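Local coordinates for putative HpcE protein (Mycolicibacterium smegmatis, PDB 6V77) that belongs to the fumarylacetoacetate hydrolase (FAH) fold family and binds a zinc ion through three acidic side chains, at residues G8-V13 against P31-L36; V72-L77 against F97-S102; W120-V125 against T205-R210; A199-E204 against R253-G258. One frame throughout, in Å; residues are numbered along the deposited sequence.

Contact 1: G8-V13 against P31-L36. With SO4 (sulfate ion), chain P.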
loop_
_atom_site.group_PDB
_atom_site.type_symbol
_atom_site.label_atom_id
_atom_site.label_comp_id
_atom_site.label_asym_id
_atom_site.label_seq_id
_atom_site.Cartn_x
_atom_site.Cartn_y
_atom_site.Cartn_z
ATOM N N GLY B 8 -1.504 15.062 15.059
ATOM C CA GLY B 8 -1.011 15.209 13.695
ATOM C C GLY B 8 0.259 16.011 13.518
ATOM O O GLY B 8 0.737 16.137 12.373
ATOM N N ARG B 9 0.831 16.555 14.590
ATOM C CA ARG B 9 2.050 17.361 14.531
ATOM C C ARG B 9 3.205 16.602 15.169
ATOM O O ARG B 9 3.081 16.121 16.305
ATOM C CB ARG B 9 1.860 18.685 15.269
ATOM C CG ARG B 9 0.751 19.547 14.708
ATOM C CD ARG B 9 0.674 20.856 15.457
ATOM N NE ARG B 9 1.889 21.644 15.278
ATOM C CZ ARG B 9 2.082 22.468 14.251
ATOM N NH1 ARG B 9 3.214 23.160 14.146
ATOM N NH2 ARG B 9 1.143 22.592 13.322
ATOM N N ILE B 10 4.327 16.514 14.468
ATOM C CA ILE B 10 5.425 15.700 14.985
ATOM C C ILE B 10 6.184 16.484 16.046
ATOM O O ILE B 10 6.451 17.686 15.895
ATOM C CB ILE B 10 6.334 15.205 13.840
ATOM C CG1 ILE B 10 7.298 14.128 14.352
ATOM C CG2 ILE B 10 7.098 16.363 13.164
ATOM C CD1 ILE B 10 6.615 12.824 14.860
ATOM N N HIS B 11 6.494 15.810 17.152
ATOM C CA HIS B 11 7.196 16.403 18.275
ATOM C C HIS B 11 8.446 15.607 18.603
ATOM O O HIS B 11 8.495 14.388 18.414
ATOM C CB HIS B 11 6.325 16.429 19.545
ATOM C CG HIS B 11 5.261 17.482 19.535
ATOM N ND1 HIS B 11 4.231 17.493 18.622
ATOM C CD2 HIS B 11 5.053 18.540 20.355
ATOM C CE1 HIS B 11 3.442 18.526 18.866
ATOM N NE2 HIS B 11 3.921 19.179 19.912
ATOM N N LEU B 12 9.435 16.313 19.143
ATOM C CA LEU B 12 10.643 15.710 19.677
ATOM C C LEU B 12 10.452 15.508 21.173
ATOM O O LEU B 12 9.957 16.406 21.861
ATOM C CB LEU B 12 11.846 16.620 19.383
ATOM C CG LEU B 12 13.276 16.164 19.673
ATOM C CD1 LEU B 12 13.627 14.894 18.923
ATOM C CD2 LEU B 12 14.242 17.280 19.304
ATOM N N VAL B 13 10.792 14.317 21.663
ATOM C CA VAL B 13 10.772 14.039 23.096
ATOM C C VAL B 13 12.019 14.659 23.713
ATOM O O VAL B 13 13.143 14.333 23.316
ATOM C CB VAL B 13 10.717 12.531 23.371
ATOM C CG1 VAL B 13 11.034 12.246 24.866
ATOM C CG2 VAL B 13 9.363 11.961 22.971
ATOM N N PRO B 31 5.136 20.269 10.057
ATOM C CA PRO B 31 4.698 19.421 11.179
ATOM C C PRO B 31 4.316 17.971 10.796
ATOM O O PRO B 31 4.174 17.131 11.687
ATOM C CB PRO B 31 3.473 20.177 11.712
ATOM C CG PRO B 31 2.932 20.876 10.480
ATOM C CD PRO B 31 4.157 21.328 9.752
ATOM N N ASP B 32 4.155 17.679 9.509
ATOM C CA ASP B 32 3.801 16.323 9.091
ATOM C C ASP B 32 4.956 15.370 9.377
ATOM O O ASP B 32 6.088 15.637 8.960
ATOM C CB ASP B 32 3.443 16.306 7.601
ATOM C CG ASP B 32 3.386 14.899 7.009
ATOM O OD1 ASP B 32 2.859 13.966 7.657
ATOM O OD2 ASP B 32 3.839 14.733 5.856
ATOM N N PRO B 33 4.721 14.255 10.088
ATOM C CA PRO B 33 5.835 13.329 10.359
ATOM C C PRO B 33 6.552 12.866 9.101
ATOM O O PRO B 33 7.786 12.801 9.098
ATOM C CB PRO B 33 5.149 12.167 11.093
ATOM C CG PRO B 33 3.963 12.795 11.757
ATOM C CD PRO B 33 3.471 13.818 10.739
ATOM N N GLN B 34 5.832 12.565 8.016
ATOM C CA GLN B 34 6.540 12.052 6.844
ATOM C C GLN B 34 7.541 13.062 6.286
ATOM O O GLN B 34 8.518 12.650 5.652
ATOM C CB GLN B 34 5.571 11.620 5.737
ATOM C CG GLN B 34 4.370 10.723 6.162
ATOM C CD GLN B 34 4.717 9.310 6.693
ATOM O OE1 GLN B 34 4.009 8.807 7.549
ATOM N NE2 GLN B 34 5.750 8.658 6.149
ATOM N N ASP B 35 7.353 14.367 6.540
ATOM C CA ASP B 35 8.324 15.360 6.068
ATOM C C ASP B 35 9.667 15.175 6.746
ATOM O O ASP B 35 10.716 15.455 6.151
ATOM C CB ASP B 35 7.830 16.789 6.321
ATOM C CG ASP B 35 8.893 17.856 5.977
ATOM O OD1 ASP B 35 9.151 18.058 4.779
ATOM O OD2 ASP B 35 9.477 18.490 6.891
ATOM N N LEU B 36 9.656 14.748 8.007
ATOM C CA LEU B 36 10.910 14.490 8.694
ATOM C C LEU B 36 11.647 13.334 8.048
ATOM O O LEU B 36 12.853 13.418 7.802
ATOM C CB LEU B 36 10.668 14.197 10.172
ATOM C CG LEU B 36 10.883 15.375 11.097
ATOM C CD1 LEU B 36 10.068 16.558 10.651
ATOM C CD2 LEU B 36 10.511 14.958 12.494
HETATM S S SO4 P . 2.598 25.270 10.967
HETATM O O1 SO4 P . 3.401 25.328 12.187
HETATM O O2 SO4 P . 1.244 24.839 11.297
HETATM O O3 SO4 P . 3.183 24.331 10.014
HETATM O O4 SO4 P . 2.565 26.597 10.359
#

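Contact 2: V72-L77 against F97-S102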
loop_
_atom_site.group_PDB
_atom_site.type_symbol
_atom_site.label_atom_id
_atom_site.label_comp_id
_atom_site.label_asym_id
_atom_site.label_seq_id
_atom_site.Cartn_x
_atom_site.Cartn_y
_atom_site.Cartn_z
ATOM N N VAL B 72 3.632 0.076 2.830
ATOM C CA VAL B 72 3.602 -0.666 4.097
ATOM C C VAL B 72 3.914 -2.112 3.774
ATOM O O VAL B 72 3.183 -2.753 3.001
ATOM C CB VAL B 72 2.231 -0.576 4.780
ATOM C CG1 VAL B 72 2.209 -1.455 6.044
ATOM C CG2 VAL B 72 1.863 0.869 5.084
ATOM N N PHE B 73 4.946 -2.646 4.395
ATOM C CA PHE B 73 5.308 -4.044 4.210
ATOM C C PHE B 73 4.993 -4.801 5.481
ATOM O O PHE B 73 5.513 -4.465 6.547
ATOM C CB PHE B 73 6.785 -4.168 3.864
ATOM C CG PHE B 73 7.135 -3.388 2.657
ATOM C CD1 PHE B 73 6.878 -3.897 1.398
ATOM C CD2 PHE B 73 7.635 -2.099 2.780
ATOM C CE1 PHE B 73 7.169 -3.166 0.242
ATOM C CE2 PHE B 73 7.954 -1.348 1.616
ATOM C CZ PHE B 73 7.693 -1.877 0.353
ATOM N N ALA B 74 4.167 -5.823 5.372
ATOM C CA ALA B 74 3.849 -6.643 6.539
ATOM C C ALA B 74 4.369 -8.046 6.284
ATOM O O ALA B 74 4.162 -8.600 5.199
ATOM C CB ALA B 74 2.350 -6.645 6.816
ATOM N N VAL B 75 5.043 -8.611 7.277
ATOM C CA VAL B 75 5.777 -9.857 7.130
ATOM C C VAL B 75 5.015 -10.941 7.879
ATOM O O VAL B 75 4.644 -10.749 9.044
ATOM C CB VAL B 75 7.209 -9.706 7.665
ATOM C CG1 VAL B 75 7.971 -11.017 7.558
ATOM C CG2 VAL B 75 7.938 -8.560 6.908
ATOM N N GLY B 76 4.745 -12.059 7.200
ATOM C CA GLY B 76 4.163 -13.219 7.844
ATOM C C GLY B 76 5.235 -14.223 8.247
ATOM O O GLY B 76 6.361 -14.167 7.774
ATOM N N LEU B 77 4.855 -15.148 9.125
ATOM C CA LEU B 77 5.700 -16.247 9.593
ATOM C C LEU B 77 7.174 -15.888 9.693
ATOM O O LEU B 77 7.987 -16.396 8.915
ATOM C CB LEU B 77 5.544 -17.458 8.673
ATOM C CG LEU B 77 4.094 -17.869 8.398
ATOM C CD1 LEU B 77 4.054 -19.083 7.491
ATOM C CD2 LEU B 77 3.328 -18.131 9.695
ATOM N N PHE B 97 3.087 -9.096 2.646
ATOM C CA PHE B 97 1.784 -8.560 2.271
ATOM C C PHE B 97 1.736 -7.116 2.757
ATOM O O PHE B 97 2.765 -6.511 3.074
ATOM C CB PHE B 97 0.634 -9.425 2.818
ATOM C CG PHE B 97 0.796 -9.806 4.247
ATOM C CD1 PHE B 97 0.273 -9.012 5.247
ATOM C CD2 PHE B 97 1.467 -10.965 4.600
ATOM C CE1 PHE B 97 0.429 -9.366 6.587
ATOM C CE2 PHE B 97 1.634 -11.316 5.940
ATOM C CZ PHE B 97 1.118 -10.522 6.926
ATOM N N THR B 98 0.553 -6.520 2.777
ATOM C CA THR B 98 0.497 -5.128 3.202
ATOM C C THR B 98 -0.611 -4.968 4.234
ATOM O O THR B 98 -1.431 -5.863 4.452
ATOM C CB THR B 98 0.293 -4.166 2.006
ATOM O OG1 THR B 98 0.594 -2.822 2.423
ATOM C CG2 THR B 98 -1.153 -4.245 1.475
ATOM N N LYS B 99 -0.584 -3.834 4.916
ATOM C CA LYS B 99 -1.684 -3.395 5.765
ATOM C C LYS B 99 -2.043 -2.008 5.249
ATOM O O LYS B 99 -1.211 -1.094 5.303
ATOM C CB LYS B 99 -1.271 -3.403 7.241
ATOM C CG LYS B 99 -1.150 -4.832 7.807
ATOM C CD LYS B 99 -0.303 -4.927 9.099
ATOM C CE LYS B 99 -1.017 -4.340 10.304
ATOM N NZ LYS B 99 -2.343 -4.964 10.580
ATOM N N PHE B 100 -3.242 -1.873 4.681
ATOM C CA PHE B 100 -3.555 -0.653 3.936
ATOM C C PHE B 100 -3.541 0.560 4.860
ATOM O O PHE B 100 -3.889 0.460 6.040
ATOM C CB PHE B 100 -4.900 -0.809 3.223
ATOM C CG PHE B 100 -4.855 -1.816 2.091
ATOM C CD1 PHE B 100 -4.172 -1.502 0.904
ATOM C CD2 PHE B 100 -5.418 -3.073 2.222
ATOM C CE1 PHE B 100 -4.100 -2.416 -0.131
ATOM C CE2 PHE B 100 -5.354 -3.997 1.182
ATOM C CZ PHE B 100 -4.687 -3.662 0.004
ATOM N N VAL B 101 -3.084 1.700 4.326
ATOM C CA VAL B 101 -2.783 2.851 5.174
ATOM C C VAL B 101 -4.010 3.386 5.913
ATOM O O VAL B 101 -3.867 3.955 7.002
ATOM C CB VAL B 101 -2.083 3.962 4.341
ATOM C CG1 VAL B 101 -3.059 4.741 3.460
ATOM C CG2 VAL B 101 -1.297 4.892 5.243
ATOM N N SER B 102 -5.222 3.176 5.389
ATOM C CA SER B 102 -6.408 3.639 6.098
ATOM C C SER B 102 -6.598 2.940 7.445
ATOM O O SER B 102 -7.362 3.447 8.262
ATOM C CB SER B 102 -7.690 3.442 5.271
ATOM O OG SER B 102 -7.850 2.096 4.865
HETATM O O HOH W 1 1.575 -0.357 0.852
#

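Contact 3: W120-V125 against T205-R210. With ZN (zinc ion), chain L.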
loop_
_atom_site.group_PDB
_atom_site.type_symbol
_atom_site.label_atom_id
_atom_site.label_comp_id
_atom_site.label_asym_id
_atom_site.label_seq_id
_atom_site.Cartn_x
_atom_site.Cartn_y
_atom_site.Cartn_z
ATOM N N TRP B 120 -4.535 -11.234 17.873
ATOM C CA TRP B 120 -3.484 -10.287 18.239
ATOM C C TRP B 120 -2.135 -10.750 17.699
ATOM O O TRP B 120 -1.885 -11.952 17.568
ATOM C CB TRP B 120 -3.393 -10.162 19.767
ATOM C CG TRP B 120 -3.186 -11.509 20.444
ATOM C CD1 TRP B 120 -1.988 -12.118 20.709
ATOM C CD2 TRP B 120 -4.204 -12.416 20.896
ATOM N NE1 TRP B 120 -2.201 -13.332 21.311
ATOM C CE2 TRP B 120 -3.550 -13.544 21.430
ATOM C CE3 TRP B 120 -5.603 -12.379 20.904
ATOM C CZ2 TRP B 120 -4.238 -14.618 21.969
ATOM C CZ3 TRP B 120 -6.293 -13.459 21.448
ATOM C CH2 TRP B 120 -5.609 -14.560 21.975
ATOM N N GLU B 121 -1.240 -9.775 17.436
ATOM C CA GLU B 121 0.116 -10.056 16.936
ATOM C C GLU B 121 1.011 -8.862 17.304
ATOM O O GLU B 121 1.039 -7.880 16.559
ATOM C CB GLU B 121 0.121 -10.276 15.415
ATOM C CG GLU B 121 -0.705 -11.468 14.875
ATOM C CD GLU B 121 -0.320 -11.893 13.459
ATOM O OE1 GLU B 121 0.364 -11.108 12.774
ATOM O OE2 GLU B 121 -0.668 -13.012 13.036
ATOM N N VAL B 122 1.752 -8.945 18.418
ATOM C CA VAL B 122 2.712 -7.874 18.717
ATOM C C VAL B 122 3.837 -7.917 17.695
ATOM O O VAL B 122 4.315 -8.996 17.321
ATOM C CB VAL B 122 3.284 -7.979 20.148
ATOM C CG1 VAL B 122 3.941 -9.337 20.418
ATOM C CG2 VAL B 122 4.321 -6.865 20.401
ATOM N N GLU B 123 4.262 -6.741 17.213
ATOM C CA GLU B 123 5.356 -6.718 16.248
ATOM C C GLU B 123 6.264 -5.521 16.475
ATOM O O GLU B 123 5.820 -4.449 16.898
ATOM C CB GLU B 123 4.848 -6.668 14.803
ATOM C CG GLU B 123 3.799 -7.730 14.506
ATOM C CD GLU B 123 3.717 -8.119 13.059
ATOM O OE1 GLU B 123 4.408 -7.520 12.209
ATOM O OE2 GLU B 123 2.960 -9.058 12.793
ATOM N N LEU B 124 7.547 -5.719 16.172
ATOM C CA LEU B 124 8.459 -4.594 16.013
ATOM C C LEU B 124 8.149 -3.903 14.695
ATOM O O LEU B 124 8.045 -4.561 13.651
ATOM C CB LEU B 124 9.911 -5.068 16.025
ATOM C CG LEU B 124 10.950 -3.973 15.746
ATOM C CD1 LEU B 124 11.002 -3.013 16.907
ATOM C CD2 LEU B 124 12.322 -4.604 15.523
ATOM N N VAL B 125 7.963 -2.587 14.744
ATOM C CA VAL B 125 7.711 -1.771 13.559
ATOM C C VAL B 125 8.973 -0.979 13.258
ATOM O O VAL B 125 9.584 -0.410 14.170
ATOM C CB VAL B 125 6.506 -0.837 13.775
ATOM C CG1 VAL B 125 6.313 0.081 12.567
ATOM C CG2 VAL B 125 5.245 -1.654 13.984
ATOM N N THR B 205 -0.123 -12.911 30.255
ATOM C CA THR B 205 0.757 -12.914 29.086
ATOM C C THR B 205 0.232 -13.895 28.048
ATOM O O THR B 205 -0.136 -15.028 28.379
ATOM C CB THR B 205 2.199 -13.280 29.461
ATOM O OG1 THR B 205 2.700 -12.349 30.424
ATOM C CG2 THR B 205 3.101 -13.225 28.221
ATOM N N VAL B 206 0.164 -13.439 26.801
ATOM C CA VAL B 206 -0.154 -14.306 25.675
ATOM C C VAL B 206 0.960 -14.356 24.640
ATOM O O VAL B 206 1.029 -15.333 23.876
ATOM C CB VAL B 206 -1.481 -13.889 25.008
ATOM C CG1 VAL B 206 -2.665 -14.157 25.965
ATOM C CG2 VAL B 206 -1.432 -12.437 24.593
ATOM N N GLN B 207 1.824 -13.341 24.559
ATOM C CA GLN B 207 3.026 -13.416 23.740
ATOM C C GLN B 207 4.199 -12.861 24.531
ATOM O O GLN B 207 4.037 -11.912 25.301
ATOM C CB GLN B 207 2.871 -12.630 22.440
ATOM C CG GLN B 207 1.850 -13.223 21.461
ATOM C CD GLN B 207 1.822 -12.445 20.161
ATOM O OE1 GLN B 207 1.275 -11.341 20.108
ATOM N NE2 GLN B 207 2.449 -12.991 19.118
ATOM N N HIS B 208 5.369 -13.469 24.349
ATOM C CA HIS B 208 6.595 -12.973 24.973
ATOM C C HIS B 208 7.803 -13.616 24.318
ATOM O O HIS B 208 7.982 -14.835 24.414
ATOM C CB HIS B 208 6.620 -13.253 26.478
ATOM C CG HIS B 208 7.943 -12.941 27.110
ATOM N ND1 HIS B 208 8.788 -13.917 27.597
ATOM C CD2 HIS B 208 8.578 -11.761 27.306
ATOM C CE1 HIS B 208 9.878 -13.348 28.084
ATOM N NE2 HIS B 208 9.780 -12.041 27.911
ATOM N N SER B 209 8.642 -12.810 23.676
ATOM C CA SER B 209 9.797 -13.324 22.960
ATOM C C SER B 209 10.824 -12.195 22.835
ATOM O O SER B 209 10.710 -11.156 23.492
ATOM C CB SER B 209 9.366 -13.875 21.593
ATOM O OG SER B 209 10.396 -14.637 20.998
ATOM N N ARG B 210 11.834 -12.407 22.000
ATOM C CA ARG B 210 12.815 -11.377 21.672
ATOM C C ARG B 210 13.023 -11.374 20.167
ATOM O O ARG B 210 12.969 -12.425 19.528
ATOM C CB ARG B 210 14.167 -11.604 22.388
ATOM C CG ARG B 210 14.090 -11.624 23.928
ATOM C CD ARG B 210 15.492 -11.584 24.575
ATOM N NE ARG B 210 16.141 -10.287 24.397
ATOM C CZ ARG B 210 16.087 -9.294 25.281
ATOM N NH1 ARG B 210 16.695 -8.139 25.023
ATOM N NH2 ARG B 210 15.418 -9.451 26.418
HETATM ZN ZN ZN L . 1.814 -10.185 11.334
HETATM O O HOH W 2 3.011 -9.028 9.974
#

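Contact 4: A199-E204 against R253-G258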
loop_
_atom_site.group_PDB
_atom_site.type_symbol
_atom_site.label_atom_id
_atom_site.label_comp_id
_atom_site.label_asym_id
_atom_site.label_seq_id
_atom_site.Cartn_x
_atom_site.Cartn_y
_atom_site.Cartn_z
ATOM N N ALA B 199 2.800 -9.350 24.687
ATOM C CA ALA B 199 1.425 -8.882 24.727
ATOM C C ALA B 199 0.727 -9.615 25.852
ATOM O O ALA B 199 1.067 -10.763 26.153
ATOM C CB ALA B 199 0.677 -9.128 23.409
ATOM N N GLU B 200 -0.239 -8.933 26.475
ATOM C CA GLU B 200 -1.047 -9.498 27.554
ATOM C C GLU B 200 -2.509 -9.176 27.291
ATOM O O GLU B 200 -2.836 -8.120 26.740
ATOM C CB GLU B 200 -0.638 -8.945 28.942
ATOM C CG GLU B 200 0.822 -9.158 29.241
ATOM C CD GLU B 200 1.363 -8.202 30.280
ATOM O OE1 GLU B 200 0.602 -7.333 30.767
ATOM O OE2 GLU B 200 2.562 -8.331 30.602
ATOM N N ILE B 201 -3.394 -10.099 27.675
ATOM C CA ILE B 201 -4.828 -9.897 27.563
ATOM C C ILE B 201 -5.394 -9.995 28.971
ATOM O O ILE B 201 -5.191 -11.009 29.652
ATOM C CB ILE B 201 -5.496 -10.930 26.647
ATOM C CG1 ILE B 201 -4.953 -10.795 25.227
ATOM C CG2 ILE B 201 -7.006 -10.744 26.670
ATOM C CD1 ILE B 201 -5.554 -11.790 24.288
ATOM N N ASN B 202 -6.060 -8.929 29.413
ATOM C CA ASN B 202 -6.607 -8.851 30.761
ATOM C C ASN B 202 -5.548 -9.216 31.799
ATOM O O ASN B 202 -5.819 -9.891 32.794
ATOM C CB ASN B 202 -7.850 -9.726 30.867
ATOM C CG ASN B 202 -8.875 -9.373 29.808
ATOM O OD1 ASN B 202 -8.977 -8.214 29.402
ATOM N ND2 ASN B 202 -9.626 -10.369 29.341
ATOM N N GLY B 203 -4.309 -8.782 31.542
ATOM C CA GLY B 203 -3.226 -8.973 32.492
ATOM C C GLY B 203 -2.508 -10.309 32.432
ATOM O O GLY B 203 -1.589 -10.533 33.226
ATOM N N GLU B 204 -2.883 -11.197 31.518
ATOM C CA GLU B 204 -2.261 -12.508 31.370
ATOM C C GLU B 204 -1.388 -12.491 30.121
ATOM O O GLU B 204 -1.856 -12.095 29.053
ATOM C CB GLU B 204 -3.334 -13.598 31.258
ATOM C CG GLU B 204 -2.920 -14.859 30.490
ATOM C CD GLU B 204 -4.105 -15.754 30.112
ATOM O OE1 GLU B 204 -5.236 -15.484 30.564
ATOM O OE2 GLU B 204 -3.905 -16.726 29.352
ATOM N N ARG B 253 -8.492 -19.077 20.619
ATOM C CA ARG B 253 -9.037 -17.987 21.417
ATOM C C ARG B 253 -8.921 -16.701 20.621
ATOM O O ARG B 253 -7.872 -16.439 20.038
ATOM C CB ARG B 253 -8.282 -17.837 22.737
ATOM C CG ARG B 253 -8.736 -16.664 23.579
ATOM C CD ARG B 253 -7.700 -16.322 24.642
ATOM N NE ARG B 253 -8.219 -15.342 25.587
ATOM C CZ ARG B 253 -7.582 -14.946 26.684
ATOM N NH1 ARG B 253 -6.385 -15.439 26.982
ATOM N NH2 ARG B 253 -8.147 -14.053 27.485
ATOM N N PHE B 254 -9.977 -15.896 20.595
ATOM C CA PHE B 254 -9.890 -14.624 19.890
ATOM C C PHE B 254 -10.345 -13.500 20.805
ATOM O O PHE B 254 -10.918 -13.725 21.883
ATOM C CB PHE B 254 -10.699 -14.682 18.586
ATOM C CG PHE B 254 -10.211 -15.746 17.660
ATOM C CD1 PHE B 254 -8.994 -15.595 17.008
ATOM C CD2 PHE B 254 -10.910 -16.925 17.497
ATOM C CE1 PHE B 254 -8.502 -16.587 16.173
ATOM C CE2 PHE B 254 -10.425 -17.923 16.652
ATOM C CZ PHE B 254 -9.214 -17.741 15.990
ATOM N N LEU B 255 -10.062 -12.274 20.383
ATOM C CA LEU B 255 -10.434 -11.121 21.192
ATOM C C LEU B 255 -11.952 -11.045 21.337
ATOM O O LEU B 255 -12.708 -11.344 20.402
ATOM C CB LEU B 255 -9.867 -9.843 20.569
ATOM C CG LEU B 255 -8.343 -9.802 20.689
ATOM C CD1 LEU B 255 -7.755 -8.854 19.609
ATOM C CD2 LEU B 255 -7.929 -9.391 22.098
ATOM N N ALA B 256 -12.402 -10.717 22.538
ATOM C CA ALA B 256 -13.821 -10.656 22.837
ATOM C C ALA B 256 -14.161 -9.259 23.326
ATOM O O ALA B 256 -13.275 -8.530 23.777
ATOM C CB ALA B 256 -14.204 -11.702 23.896
ATOM N N PRO B 257 -15.430 -8.844 23.249
ATOM C CA PRO B 257 -15.780 -7.513 23.747
ATOM C C PRO B 257 -15.337 -7.360 25.192
ATOM O O PRO B 257 -15.507 -8.265 26.012
ATOM C CB PRO B 257 -17.307 -7.470 23.617
ATOM C CG PRO B 257 -17.621 -8.443 22.584
ATOM C CD PRO B 257 -16.590 -9.529 22.658
ATOM N N GLY B 258 -14.750 -6.212 25.493
ATOM C CA GLY B 258 -14.257 -5.937 26.819
ATOM C C GLY B 258 -12.830 -6.364 27.074
ATOM O O GLY B 258 -12.250 -5.927 28.074
#

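Contact 1: G8-V13 against P31-L36
Arg9 sets its CG beside the backbone N (chi1 -60°) and then bends at chi3 (64°). This bend swings the guanidinium over Pro31. Pro31 CB sits above the centre of the guanidinium plane, 3.7 Å from Arg9 CZ. Ile10 places CG1 anti to its backbone N (chi1 -168°) and CG2 in the crowded position between N and the carbonyl carbon. Its branches therefore spread over the start of the helix. Ile10 CG2 meets Leu36 CD2 tip to tip at 3.8 Å, and Ile10 CB rests 4.0 Å from Pro33 CG. The site is the junction of the strand at 9-14 with the helix at 33-38 in the N-terminal part of the chain. Asp32 is the N-cap of that helix, and its OD1 accepts a weak bond from Gln34 N. Pro31, which follows a cis peptide bond, leads into this cap. Pro31 O accepts from Ile10 N at 2.9 Å, in the carbonyl plane. This is the one hydrogen bond between the segments. The guanidinium is held at its edge as well. Arg9 NH1 donates to sulfate O1 at 2.9 Å. Arg9 NH2 donates to sulfate O2 at 3.0 Å, and both bonds are nearly straight. Arg9 NE also forms a salt bridge with Asp20. The sulfate probably came from the crystallisation liquor.

Contact 2: V72-L77 against F97-S102
Two backbone hydrogen bonds join Ala74 and Phe97 as an antiparallel hydrogen-bonded pair. They tie the strands at 72-76 and 95-97 together within the large mixed sheet of this FAH-fold chain. Ala74 N donates to Phe97 O, and Phe97 N returns the bond to Ala74 O, each at 2.8 Å and almost straight. The second lies in the carbonyl plane. The first comes in from above it. One residue on, a side chain takes over the pairing. Thr98 OG1 lies anti to its backbone N (chi1 -165°) and donates to a lone pair of Val72 O at 2.7 Å. A water accepts from Val72 N and donates to the same OG1.

Van der Waals contacts add to the pairing. Val72 CG1 lies against Lys99 O at 3.5 Å. The aliphatic part of Lys99 passes Ala74, with Lys99 CD 3.9 Å from Ala74 CB. The chain then bends away, and its ammonium pairs with Asp152, a zinc ligand. Phe73 and Phe100 point away from the partner segment and meet Phe100 and Phe73 of the second subunit, respectively, so the contact also borders the dimer interface.

Phe97 takes the crowded chi1 position (46°), which folds its ring back over the neighbouring strand. Ala74 O lies above the ring centre, Ala74 CB is 3.3 Å from Phe97 CE1, and Gly76 N is 3.4 Å from Phe97 CE2.

Contact 3: W120-V125 against T205-R210
Gln207 OE1 accepts one hydrogen bond across the contact, from Val122 N at 3.0 Å. The bond is nearly straight (173°) and uses a lone pair in the amide plane. Gln207 NE2 bonds to Thr241 OG1. Two grips thus fix the rotation of a buried amide. The chain beyond CG is extended and slides past Val122, whose CG1 lies 3.3 Å from Gln207 OE1. Trp120 presents its ring edge to the same amide, with CD1 3.4 Å from Gln207 OE1 and the two planes 63° apart. Val206 crosses the indole at about a right angle, its CG2 3.5 Å from Trp120 NE1. That NE1 is itself bonded to Gly244 O. Both Val206 and Gln207 face Ala199 in a classic beta bulge, which lets both side chains turn to segment 120-125. On the far side of that strand, Glu121 OE1 and Glu123 OE2 each bind zinc at 2.2 Å. Asp152 and a water complete the ligands found. Arg156 pairs with Glu121 OE2. Gln207 holds Val122 N, between the two zinc ligands, and so may act as second-shell support. Three acidic groups around one cation would probably be stabilised as carboxylates.

Contact 4: A199-E204 against R253-G258
Arg253 opens the segment with a fully stretched side chain, its CG anti to the backbone N (chi1 176°). The extension carries the guanidinium across to the hairpin end at 201-204. Arg253 NH2 meets Ile201 tip to tip, 3.6 Å from Ile201 CG2, and Ile201 CD1 lies over one face of the group. Glu204 OE2 sits near the edge, 3.7 Å from Arg253 NH1. This is a long salt bridge, with carboxylate and guanidinium planes 41° apart, so the attraction is probably loose. Glu204 is exposed and was modelled in two conformers. Phe254 turns the other way, onto Asp119 and Met247.

Leu255 comes next, and the end of its side chain comes nearer to Ile201. Leu255 CD2 touches Ile201 CD1 at 4.0 Å, and the two chains cross obliquely. Ile201 has CG1 beside its backbone N (chi1 -63°) and an extended chi2, which sends CD1 toward Leu255. Trp120 packs against Ile201, Arg253 and Leu255, joining this contact to strand 118-128. Ala256 N bonds to Asp259 OD2. Gly258 ends the segment near Asn202, without a bond between them. Asn202 itself is tied beyond the segment, to Glu260 N and Asp259 OD1. Ile201 to Glu204 form a type I' turn, closed by Ile201 N to Glu204 O and the reverse bond, as is characteristic of a tight two-residue beta hairpin.

In the fold
Along the chain, contact 1 closes first and contact 2 follows. Contacts 3 and 4 come last, with their segments alternating. Contacts 1, 2 and 3 all reach the large mixed sheet. Contacts 3 and 4 share the five-stranded sheet, where strands 196-201 and 204-210 are neighbours. Their centres are about 13 Å apart and they touch, through Ala199 with the bulge and through Trp120. Contacts 2 and 3 are about 16 Å apart between centres and lie around the zinc: one holds two ligands, the other the lysine paired with the third. Contact 1 lies across the chain's centre from contact 3, about 27 Å away between centres, so it lies away from the metal site, though on the same sheet.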